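RNA 2',3'-cyclic phosphodiesterase (Deinococcus radiodurans, PDB 5H7E) belongs to the LigT-like phosphoesterases of the 2H clan, whose fold has two similar halves around a curled antiparallel sheet. Local coordinates at residues Arg7-Leu12 with Gln40-Leu45; Val75-Thr80 with Phe145-Thr150; Thr155-Ile160 with Tyr168-Thr173. All blocks are in the same frame, centred on the assembly; numbering follows the deposited sequence.

Interaction 1 (Arg7-Leu12 with Gln40-Leu45). With SO4 (sulfate ion), chain D.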
loop_
_atom_site.group_PDB
_atom_site.type_symbol
_atom_site.label_atom_id
_atom_site.label_comp_id
_atom_site.label_asym_id
_atom_site.label_seq_id
_atom_site.Cartn_x
_atom_site.Cartn_y
_atom_site.Cartn_z
ATOM N N ARG A 7 -12.650 -0.457 7.886
ATOM C CA ARG A 7 -11.356 0.151 7.563
ATOM C C ARG A 7 -10.916 -0.441 6.248
ATOM O O ARG A 7 -10.697 -1.663 6.165
ATOM C CB ARG A 7 -10.272 -0.129 8.610
ATOM C CG ARG A 7 -10.616 0.288 10.010
ATOM C CD ARG A 7 -9.455 -0.002 10.967
ATOM N NE ARG A 7 -9.776 0.483 12.300
ATOM C CZ ARG A 7 -8.864 0.776 13.218
ATOM N NH1 ARG A 7 -7.572 0.628 12.930
ATOM N NH2 ARG A 7 -9.237 1.224 14.413
ATOM N N LEU A 8 -10.830 0.409 5.214
ATOM C CA LEU A 8 -10.548 -0.101 3.887
ATOM C C LEU A 8 -9.306 0.589 3.359
ATOM O O LEU A 8 -8.929 1.671 3.811
ATOM C CB LEU A 8 -11.670 0.155 2.886
ATOM C CG LEU A 8 -13.027 -0.415 3.322
ATOM C CD1 LEU A 8 -14.081 -0.045 2.256
ATOM C CD2 LEU A 8 -12.988 -1.935 3.483
ATOM N N PHE A 9 -8.649 -0.051 2.388
ATOM C CA PHE A 9 -7.583 0.671 1.703
ATOM C C PHE A 9 -7.407 0.084 0.319
ATOM O O PHE A 9 -7.729 -1.073 0.084
ATOM C CB PHE A 9 -6.238 0.670 2.486
ATOM C CG PHE A 9 -5.686 -0.700 2.781
ATOM C CD1 PHE A 9 -6.142 -1.431 3.885
ATOM C CD2 PHE A 9 -4.658 -1.213 1.986
ATOM C CE1 PHE A 9 -5.603 -2.683 4.183
ATOM C CE2 PHE A 9 -4.109 -2.458 2.277
ATOM C CZ PHE A 9 -4.556 -3.200 3.362
ATOM N N TYR A 10 -7.000 0.941 -0.621
ATOM C CA TYR A 10 -6.663 0.505 -1.972
ATOM C C TYR A 10 -5.164 0.309 -2.039
ATOM O O TYR A 10 -4.424 1.150 -1.522
ATOM C CB TYR A 10 -7.029 1.564 -2.977
ATOM C CG TYR A 10 -8.516 1.771 -3.277
ATOM C CD1 TYR A 10 -9.154 1.055 -4.263
ATOM C CD2 TYR A 10 -9.209 2.751 -2.601
ATOM C CE1 TYR A 10 -10.531 1.325 -4.603
ATOM C CE2 TYR A 10 -10.534 3.017 -2.898
ATOM C CZ TYR A 10 -11.157 2.337 -3.911
ATOM O OH TYR A 10 -12.474 2.697 -4.176
ATOM N N ALA A 11 -4.742 -0.824 -2.584
ATOM C CA ALA A 11 -3.292 -1.058 -2.614
ATOM C C ALA A 11 -2.978 -1.953 -3.796
ATOM O O ALA A 11 -3.836 -2.674 -4.311
ATOM C CB ALA A 11 -2.823 -1.726 -1.320
ATOM N N LEU A 12 -1.693 -1.985 -4.163
ATOM C CA LEU A 12 -1.163 -3.055 -5.021
ATOM C C LEU A 12 -0.597 -4.181 -4.156
ATOM O O LEU A 12 0.173 -3.934 -3.215
ATOM C CB LEU A 12 -0.033 -2.535 -5.932
ATOM C CG LEU A 12 -0.357 -1.256 -6.708
ATOM C CD1 LEU A 12 0.900 -0.912 -7.595
ATOM C CD2 LEU A 12 -1.533 -1.526 -7.634
ATOM N N GLN A 40 1.496 -9.268 4.590
ATOM C CA GLN A 40 1.023 -7.917 4.887
ATOM C C GLN A 40 1.640 -6.838 3.960
ATOM O O GLN A 40 1.289 -5.662 4.071
ATOM C CB GLN A 40 1.362 -7.521 6.343
ATOM C CG GLN A 40 0.718 -8.295 7.526
ATOM C CD GLN A 40 1.252 -7.804 8.912
ATOM O OE1 GLN A 40 2.491 -7.737 9.187
ATOM N NE2 GLN A 40 0.319 -7.467 9.786
ATOM N N MET A 41 2.584 -7.194 3.099
ATOM C CA MET A 41 3.292 -6.185 2.299
ATOM C C MET A 41 2.442 -5.745 1.112
ATOM O O MET A 41 1.890 -6.564 0.376
ATOM C CB MET A 41 4.606 -6.763 1.773
ATOM C CG MET A 41 5.657 -6.957 2.887
ATOM S SD MET A 41 7.131 -7.760 2.219
ATOM C CE MET A 41 8.137 -7.872 3.711
ATOM N N HIS A 42 2.316 -4.441 0.940
ATOM C CA HIS A 42 1.508 -3.928 -0.144
ATOM C C HIS A 42 1.937 -2.482 -0.384
ATOM O O HIS A 42 2.636 -1.863 0.435
ATOM C CB HIS A 42 -0.003 -3.996 0.160
ATOM C CG HIS A 42 -0.331 -3.392 1.450
ATOM N ND1 HIS A 42 -0.640 -4.155 2.561
ATOM C CD2 HIS A 42 -0.457 -2.106 1.824
ATOM C CE1 HIS A 42 -0.869 -3.346 3.579
ATOM N NE2 HIS A 42 -0.723 -2.102 3.170
ATOM N N VAL A 43 1.531 -1.959 -1.547
ATOM C CA VAL A 43 1.773 -0.542 -1.897
ATOM C C VAL A 43 0.446 0.208 -1.736
ATOM O O VAL A 43 -0.440 0.045 -2.569
ATOM C CB VAL A 43 2.272 -0.390 -3.331
ATOM C CG1 VAL A 43 2.519 1.103 -3.635
ATOM C CG2 VAL A 43 3.558 -1.199 -3.623
ATOM N N THR A 44 0.279 0.942 -0.629
ATOM C CA THR A 44 -1.011 1.603 -0.360
ATOM C C THR A 44 -1.167 2.822 -1.239
ATOM O O THR A 44 -0.241 3.628 -1.372
ATOM C CB THR A 44 -1.061 2.016 1.084
ATOM O OG1 THR A 44 -0.890 0.857 1.884
ATOM C CG2 THR A 44 -2.470 2.658 1.445
ATOM N N LEU A 45 -2.363 2.996 -1.803
ATOM C CA LEU A 45 -2.697 4.200 -2.565
ATOM C C LEU A 45 -3.620 5.154 -1.795
ATOM O O LEU A 45 -3.516 6.367 -1.967
ATOM C CB LEU A 45 -3.378 3.812 -3.889
ATOM C CG LEU A 45 -2.438 3.278 -5.003
ATOM C CD1 LEU A 45 -2.025 1.906 -4.817
ATOM C CD2 LEU A 45 -3.089 3.427 -6.393
HETATM S S SO4 D . 1.575 1.809 4.892
HETATM O O1 SO4 D . 0.577 1.863 5.936
HETATM O O2 SO4 D . 2.720 2.628 5.332
HETATM O O3 SO4 D . 1.865 0.392 4.721
HETATM O O4 SO4 D . 1.102 2.349 3.668
#
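Phe9 brings its ring against the imidazole of His42, where strand 6-13 meets the strand carrying His42-Val43-Thr44, one of the two H-x-T motifs after which the 2H phosphoesterases are named. Phe9 CG lies between the backbone N and the carbonyl carbon (chi1 58°), and the two side chains reach toward each other tip to tip. Phe9 CE2 stands over the centre of one His42 ring face, 3.5 Å from NE2, and the two planes are inclined at 38°. Tyr157 stacks on Phe9, and Tyr168 meets both rings, so the imidazole sits in an aromatic cluster. Tyr10 turns its ring away among the helices, where OH bonds Leu59 O; toward the partner strand it offers its carbonyl. Leu45 N donates to Tyr10 O at 2.8 Å, and the bond is almost straight (174°). Ala11 forms a non-hydrogen-bonded antiparallel pair with Thr44, their CA atoms 4.2 Å apart. The Ala11 methyl touches CB, CG and CD2 of His42, approaching the imidazole obliquely, while Ala11 CA makes a C-H...O contact of 3.1 Å with Val43 O. That same carbonyl accepts Leu12 N, and Val43 N returns a bond to Leu12 O, both N-to-O distances being 2.9 Å. Around this hydrogen-bonded pair Leu12 and Val43 pack CB to CB on the sheet face opposite Ala11 and Thr44, and Leu12 CG reaches Leu45 CD1 at 4.0 Å. The Ala11 and Thr44 face borders a sulfate that is hydrogen-bonded by His127 and Thr129 of the second H-x-T motif. His42 NE2 bonds a glycerol and remains 3.9 Å from sulfate O3, whereas Thr44 OG1 lies 3.1 Å from sulfate O4.

Interaction 2 (Val75-Thr80 with Phe145-Thr150); sequences VNLRGT and FDQSWT
Val75 sits over one face of the Trp149 indole, the two side chains running side by side and pointing the same way. Val75 CB sits 3.7 Å from the centroid of the six-membered ring, only 4° off its normal, a CH-pi contact. CG1 presses on the outer rim of the same face, 3.5 Å from CH2. With CG between its backbone N and carbonyl carbon (chi1 75°), Trp149 has its indole beside Val75. At the indole edge, near the ring plane, Leu77 CD2 meets CZ3 at 4.1 Å, the two side chains crossing at about a right angle. Leu77 continues the apolar patch to Phe145, where the CB atoms come within 3.5 Å and Leu77 CD1 also touches Phe145 CB. Beyond it, Thr80 CG2 abuts the edge of the phenyl ring, 3.9 Å from CE1. Helix 16-26 covers this side through Ile18 on Trp149 and Leu22 on Phe145. Here the start of the long strand 148-160 pairs antiparallel with strand 73-83, which also bonds strand 91-97, in the curled sheet of the 2H fold. Val75 and Trp149 exchange two backbone bonds, Val75 N reaching Trp149 O at 2.8 Å. Leu77 N then bonds Gln147 O, just before the regular strand 148-160 begins, and Phe145 N donates to Arg78 O at 2.9 Å, a more bent bond (144° at the hydrogen) whose donor is tilted from the carbonyl plane. On the sheet face away from the indole, Asn76 OD1 leans against Ser148 CB while ND2 bonds Glu97. At the polar edge one water bridges the two segments, donating to Gln147 O and, at 2.6 Å, to Leu77 O.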
loop_
_atom_site.group_PDB
_atom_site.type_symbol
_atom_site.label_atom_id
_atom_site.label_comp_id
_atom_site.label_asym_id
_atom_site.label_seq_id
_atom_site.Cartn_x
_atom_site.Cartn_y
_atom_site.Cartn_z
ATOM N N VAL A 75 6.175 -2.055 -11.765
ATOM C CA VAL A 75 6.574 -1.427 -10.523
ATOM C C VAL A 75 8.010 -1.811 -10.222
ATOM O O VAL A 75 8.351 -2.996 -10.265
ATOM C CB VAL A 75 5.668 -1.877 -9.371
ATOM C CG1 VAL A 75 6.000 -1.038 -8.079
ATOM C CG2 VAL A 75 4.164 -1.675 -9.752
ATOM N N ASN A 76 8.850 -0.800 -9.965
ATOM C CA ASN A 76 10.268 -1.013 -9.695
ATOM C C ASN A 76 10.555 -0.736 -8.236
ATOM O O ASN A 76 10.157 0.314 -7.727
ATOM C CB ASN A 76 11.071 -0.065 -10.556
ATOM C CG ASN A 76 10.790 -0.282 -12.013
ATOM O OD1 ASN A 76 11.247 -1.266 -12.571
ATOM N ND2 ASN A 76 10.057 0.636 -12.640
ATOM N N LEU A 77 11.244 -1.665 -7.570
ATOM C CA LEU A 77 11.832 -1.360 -6.267
ATOM C C LEU A 77 12.997 -0.411 -6.434
ATOM O O LEU A 77 13.740 -0.485 -7.432
ATOM C CB LEU A 77 12.363 -2.621 -5.587
ATOM C CG LEU A 77 11.384 -3.742 -5.243
ATOM C CD1 LEU A 77 12.132 -4.844 -4.511
ATOM C CD2 LEU A 77 10.224 -3.201 -4.410
ATOM N N ARG A 78 13.139 0.519 -5.465
ATOM C CA ARG A 78 14.250 1.449 -5.503
ATOM C C ARG A 78 15.019 1.293 -4.189
ATOM O O ARG A 78 15.452 0.188 -3.884
ATOM C CB ARG A 78 13.772 2.891 -5.797
ATOM C CG ARG A 78 12.974 2.973 -7.146
ATOM C CD ARG A 78 13.950 2.735 -8.339
ATOM N NE ARG A 78 14.935 3.809 -8.471
ATOM C CZ ARG A 78 15.897 3.825 -9.397
ATOM N NH1 ARG A 78 16.064 2.765 -10.155
ATOM N NH2 ARG A 78 16.744 4.861 -9.491
ATOM N N GLY A 79 15.240 2.373 -3.450
ATOM C CA GLY A 79 16.080 2.341 -2.250
ATOM C C GLY A 79 15.222 2.351 -0.994
ATOM O O GLY A 79 14.020 2.498 -1.066
ATOM N N THR A 80 15.860 2.119 0.153
ATOM C CA THR A 80 15.129 2.184 1.410
ATOM C C THR A 80 15.105 3.611 1.957
ATOM O O THR A 80 15.897 4.485 1.570
ATOM C CB THR A 80 15.738 1.218 2.415
ATOM O OG1 THR A 80 17.174 1.484 2.518
ATOM C CG2 THR A 80 15.464 -0.243 2.011
ATOM N N PHE A 145 17.464 -1.920 -4.336
ATOM C CA PHE A 145 16.965 -3.121 -4.966
ATOM C C PHE A 145 16.864 -2.904 -6.473
ATOM O O PHE A 145 16.750 -1.767 -6.956
ATOM C CB PHE A 145 15.570 -3.481 -4.381
ATOM C CG PHE A 145 15.595 -3.769 -2.922
ATOM C CD1 PHE A 145 15.451 -2.762 -1.997
ATOM C CD2 PHE A 145 15.722 -5.073 -2.485
ATOM C CE1 PHE A 145 15.505 -3.042 -0.644
ATOM C CE2 PHE A 145 15.743 -5.374 -1.159
ATOM C CZ PHE A 145 15.652 -4.364 -0.213
ATOM N N ASP A 146 16.962 -3.999 -7.217
ATOM C CA ASP A 146 16.818 -3.893 -8.654
ATOM C C ASP A 146 15.654 -4.705 -9.194
ATOM O O ASP A 146 15.506 -4.775 -10.422
ATOM C CB ASP A 146 18.104 -4.321 -9.384
ATOM C CG ASP A 146 18.498 -5.783 -9.140
ATOM O OD1 ASP A 146 17.740 -6.598 -8.589
ATOM O OD2 ASP A 146 19.632 -6.151 -9.542
ATOM N N GLN A 147 14.813 -5.269 -8.322
ATOM C CA GLN A 147 13.746 -6.124 -8.798
ATOM C C GLN A 147 12.526 -5.298 -9.196
ATOM O O GLN A 147 12.354 -4.149 -8.786
ATOM C CB GLN A 147 13.324 -7.107 -7.730
ATOM C CG GLN A 147 14.445 -8.085 -7.271
ATOM C CD GLN A 147 15.287 -7.546 -6.091
ATOM O OE1 GLN A 147 15.309 -6.369 -5.815
ATOM N NE2 GLN A 147 15.976 -8.439 -5.411
ATOM N N SER A 148 11.726 -5.899 -10.061
ATOM C CA SER A 148 10.501 -5.238 -10.492
ATOM C C SER A 148 9.446 -6.304 -10.712
ATOM O O SER A 148 9.754 -7.508 -10.816
ATOM C CB SER A 148 10.718 -4.456 -11.786
ATOM O OG SER A 148 11.129 -5.328 -12.810
ATOM N N TRP A 149 8.177 -5.857 -10.820
ATOM C CA TRP A 149 7.125 -6.810 -11.172
ATOM C C TRP A 149 6.041 -6.095 -11.953
ATOM O O TRP A 149 5.942 -4.875 -11.916
ATOM C CB TRP A 149 6.462 -7.475 -9.961
ATOM C CG TRP A 149 5.486 -6.627 -9.164
ATOM C CD1 TRP A 149 4.116 -6.776 -9.198
ATOM C CD2 TRP A 149 5.762 -5.673 -8.123
ATOM N NE1 TRP A 149 3.542 -5.934 -8.294
ATOM C CE2 TRP A 149 4.509 -5.260 -7.614
ATOM C CE3 TRP A 149 6.941 -5.108 -7.565
ATOM C CZ2 TRP A 149 4.393 -4.313 -6.579
ATOM C CZ3 TRP A 149 6.810 -4.170 -6.535
ATOM C CH2 TRP A 149 5.532 -3.806 -6.036
ATOM N N THR A 150 5.174 -6.876 -12.575
ATOM C CA THR A 150 4.028 -6.335 -13.312
ATOM C C THR A 150 2.770 -6.559 -12.502
ATOM O O THR A 150 2.433 -7.707 -12.165
ATOM C CB THR A 150 3.908 -7.005 -14.678
ATOM O OG1 THR A 150 5.064 -6.695 -15.448
ATOM C CG2 THR A 150 2.699 -6.439 -15.429
HETATM O O HOH W 1 14.126 -1.901 -9.571
#

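Interaction 3 (Thr155-Ile160 with Tyr168-Thr173)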
loop_
_atom_site.group_PDB
_atom_site.type_symbol
_atom_site.label_atom_id
_atom_site.label_comp_id
_atom_site.label_asym_id
_atom_site.label_seq_id
_atom_site.Cartn_x
_atom_site.Cartn_y
_atom_site.Cartn_z
ATOM N N THR A 155 -6.188 -3.529 -5.757
ATOM C CA THR A 155 -7.010 -4.309 -4.833
ATOM C C THR A 155 -7.631 -3.382 -3.792
ATOM O O THR A 155 -6.966 -2.493 -3.257
ATOM C CB THR A 155 -6.178 -5.369 -4.158
ATOM O OG1 THR A 155 -5.656 -6.282 -5.157
ATOM C CG2 THR A 155 -7.032 -6.146 -3.083
ATOM N N LEU A 156 -8.916 -3.638 -3.465
ATOM C CA LEU A 156 -9.539 -2.983 -2.322
ATOM C C LEU A 156 -9.544 -3.971 -1.158
ATOM O O LEU A 156 -10.125 -5.045 -1.269
ATOM C CB LEU A 156 -10.954 -2.515 -2.681
ATOM C CG LEU A 156 -11.791 -1.917 -1.535
ATOM C CD1 LEU A 156 -11.209 -0.579 -1.106
ATOM C CD2 LEU A 156 -13.305 -1.697 -1.949
ATOM N N TYR A 157 -8.839 -3.635 -0.083
ATOM C CA TYR A 157 -8.695 -4.478 1.104
ATOM C C TYR A 157 -9.549 -3.948 2.234
ATOM O O TYR A 157 -9.776 -2.735 2.356
ATOM C CB TYR A 157 -7.234 -4.447 1.589
ATOM C CG TYR A 157 -6.243 -5.143 0.708
ATOM C CD1 TYR A 157 -6.077 -6.528 0.809
ATOM C CD2 TYR A 157 -5.480 -4.433 -0.208
ATOM C CE1 TYR A 157 -5.119 -7.171 0.018
ATOM C CE2 TYR A 157 -4.543 -5.074 -1.021
ATOM C CZ TYR A 157 -4.376 -6.436 -0.885
ATOM O OH TYR A 157 -3.448 -7.051 -1.699
ATOM N N ARG A 158 -9.959 -4.854 3.118
ATOM C CA ARG A 158 -10.482 -4.468 4.416
ATOM C C ARG A 158 -9.474 -4.897 5.473
ATOM O O ARG A 158 -8.952 -6.009 5.417
ATOM C CB ARG A 158 -11.802 -5.119 4.676
ATOM C CG ARG A 158 -12.384 -4.779 6.024
ATOM C CD ARG A 158 -13.714 -5.422 6.180
ATOM N NE ARG A 158 -14.157 -5.279 7.555
ATOM C CZ ARG A 158 -15.203 -5.927 8.061
ATOM N NH1 ARG A 158 -15.926 -6.723 7.282
ATOM N NH2 ARG A 158 -15.530 -5.747 9.329
ATOM N N SER A 159 -9.245 -4.038 6.454
ATOM C CA SER A 159 -8.374 -4.349 7.576
ATOM C C SER A 159 -9.180 -4.740 8.806
ATOM O O SER A 159 -10.127 -4.052 9.190
ATOM C CB SER A 159 -7.461 -3.154 7.870
ATOM O OG SER A 159 -6.684 -3.409 9.030
ATOM N N ILE A 160 -8.810 -5.858 9.423
ATOM C CA ILE A 160 -9.467 -6.317 10.642
ATOM C C ILE A 160 -8.402 -6.510 11.707
ATOM O O ILE A 160 -7.325 -7.042 11.421
ATOM C CB ILE A 160 -10.283 -7.592 10.393
ATOM C CG1 ILE A 160 -11.539 -7.225 9.584
ATOM C CG2 ILE A 160 -10.678 -8.255 11.747
ATOM C CD1 ILE A 160 -12.109 -8.339 8.744
ATOM N N TYR A 168 -5.625 -8.583 6.627
ATOM C CA TYR A 168 -6.185 -7.944 5.439
ATOM C C TYR A 168 -7.021 -8.961 4.664
ATOM O O TYR A 168 -6.591 -10.099 4.454
ATOM C CB TYR A 168 -5.069 -7.359 4.577
ATOM C CG TYR A 168 -4.186 -6.385 5.332
ATOM C CD1 TYR A 168 -4.716 -5.505 6.248
ATOM C CD2 TYR A 168 -2.821 -6.398 5.179
ATOM C CE1 TYR A 168 -3.902 -4.627 6.950
ATOM C CE2 TYR A 168 -2.008 -5.549 5.902
ATOM C CZ TYR A 168 -2.547 -4.654 6.757
ATOM O OH TYR A 168 -1.728 -3.792 7.435
ATOM N N GLU A 169 -8.229 -8.568 4.280
ATOM C CA GLU A 169 -9.118 -9.407 3.488
ATOM C C GLU A 169 -9.404 -8.701 2.178
ATOM O O GLU A 169 -9.768 -7.515 2.183
ATOM C CB GLU A 169 -10.434 -9.672 4.207
ATOM C CG GLU A 169 -10.260 -10.454 5.503
ATOM C CD GLU A 169 -11.585 -10.790 6.158
ATOM O OE1 GLU A 169 -12.634 -10.372 5.609
ATOM O OE2 GLU A 169 -11.582 -11.467 7.219
ATOM N N VAL A 170 -9.225 -9.414 1.065
ATOM C CA VAL A 170 -9.538 -8.833 -0.242
ATOM C C VAL A 170 -11.042 -8.630 -0.349
ATOM O O VAL A 170 -11.835 -9.571 -0.191
ATOM C CB VAL A 170 -9.066 -9.732 -1.390
ATOM C CG1 VAL A 170 -9.660 -9.200 -2.728
ATOM C CG2 VAL A 170 -7.623 -9.859 -1.448
ATOM N N GLN A 171 -11.454 -7.392 -0.632
ATOM C CA GLN A 171 -12.854 -7.077 -0.891
ATOM C C GLN A 171 -13.188 -7.157 -2.365
ATOM O O GLN A 171 -14.243 -7.671 -2.744
ATOM C CB GLN A 171 -13.195 -5.677 -0.409
ATOM C CG GLN A 171 -12.941 -5.474 1.033
ATOM C CD GLN A 171 -13.739 -6.438 1.856
ATOM O OE1 GLN A 171 -14.932 -6.248 2.030
ATOM N NE2 GLN A 171 -13.100 -7.490 2.343
ATOM N N SER A 172 -12.310 -6.632 -3.207
ATOM C CA SER A 172 -12.528 -6.648 -4.639
ATOM C C SER A 172 -11.192 -6.389 -5.307
ATOM O O SER A 172 -10.300 -5.792 -4.711
ATOM C CB SER A 172 -13.547 -5.594 -5.074
ATOM O OG SER A 172 -14.000 -5.952 -6.360
ATOM N N THR A 173 -11.036 -6.887 -6.526
ATOM C CA THR A 173 -9.870 -6.552 -7.322
ATOM C C THR A 173 -10.335 -5.904 -8.616
ATOM O O THR A 173 -11.432 -6.196 -9.109
ATOM C CB THR A 173 -8.990 -7.762 -7.635
ATOM O OG1 THR A 173 -9.762 -8.753 -8.325
ATOM C CG2 THR A 173 -8.427 -8.358 -6.362
HETATM O O HOH W 2 -16.541 -7.294 4.286
#
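Gln171 places CG anti to its carbonyl carbon (chi1 -58°) and bends at chi2 (-59°), which turns CD back to lie against Arg158 CB; NE2 follows to 3.6 Å from that atom. The residue belongs to a classic beta bulge in the antiparallel hairpin of strands 148-160 and 167-175: Gln171 and Ser172 together face Leu156. Leu156 O accepts Gln171 N at 2.8 Å and, weakly, Ser172 N at 3.3 Å, while Leu156 N donates to Ser172 O. Past the bulge, Arg158 and Glu169 exchange two nearly straight backbone bonds, and Glu169 O also takes a weak bond from Gln171 NE2. On the sheet face that carries Tyr157, Thr155 CG2 lies over the centre of one side of its ring, while Tyr168 CB and Val170 CG2 each come to 4.0 Å from its CD1 and CE1 respectively. Ser159 meets the edge of the Tyr168 ring and bonds a glycerol through OG. On the other face the extended Arg158 chain carries its guanidinium beneath Ile160 CD1, which also touches Glu169 OE2 at 3.5 Å. A water in the guanidinium plane accepts from Arg158 NH1 at 3.1 Å and donates to Gln171 OE1.

In the fold
Strand 148-160 ties the three contacts together: its beginning serves interaction 2, its end interaction 3, and between strands 6-13 and 148-160 the sheet runs on into interaction 1. Interactions 1 and 3 have centres about 8 Å apart; Tyr157 N lies 2.8 Å from Phe9 O, a probable hydrogen bond, and His42 CE1 packs 3.4 Å from Tyr168 CE2, beside the pocket holding sulfate and glycerol. Interaction 2 is farther from that pocket, its centre about 17 Å from that of interaction 1, yet they touch through Leu12 CD1 and Val75 CG2 at 4.0 Å. Interactions 2 and 3 lie on opposite sides of the chain's centre, about 10 Å apart at their nearest atoms.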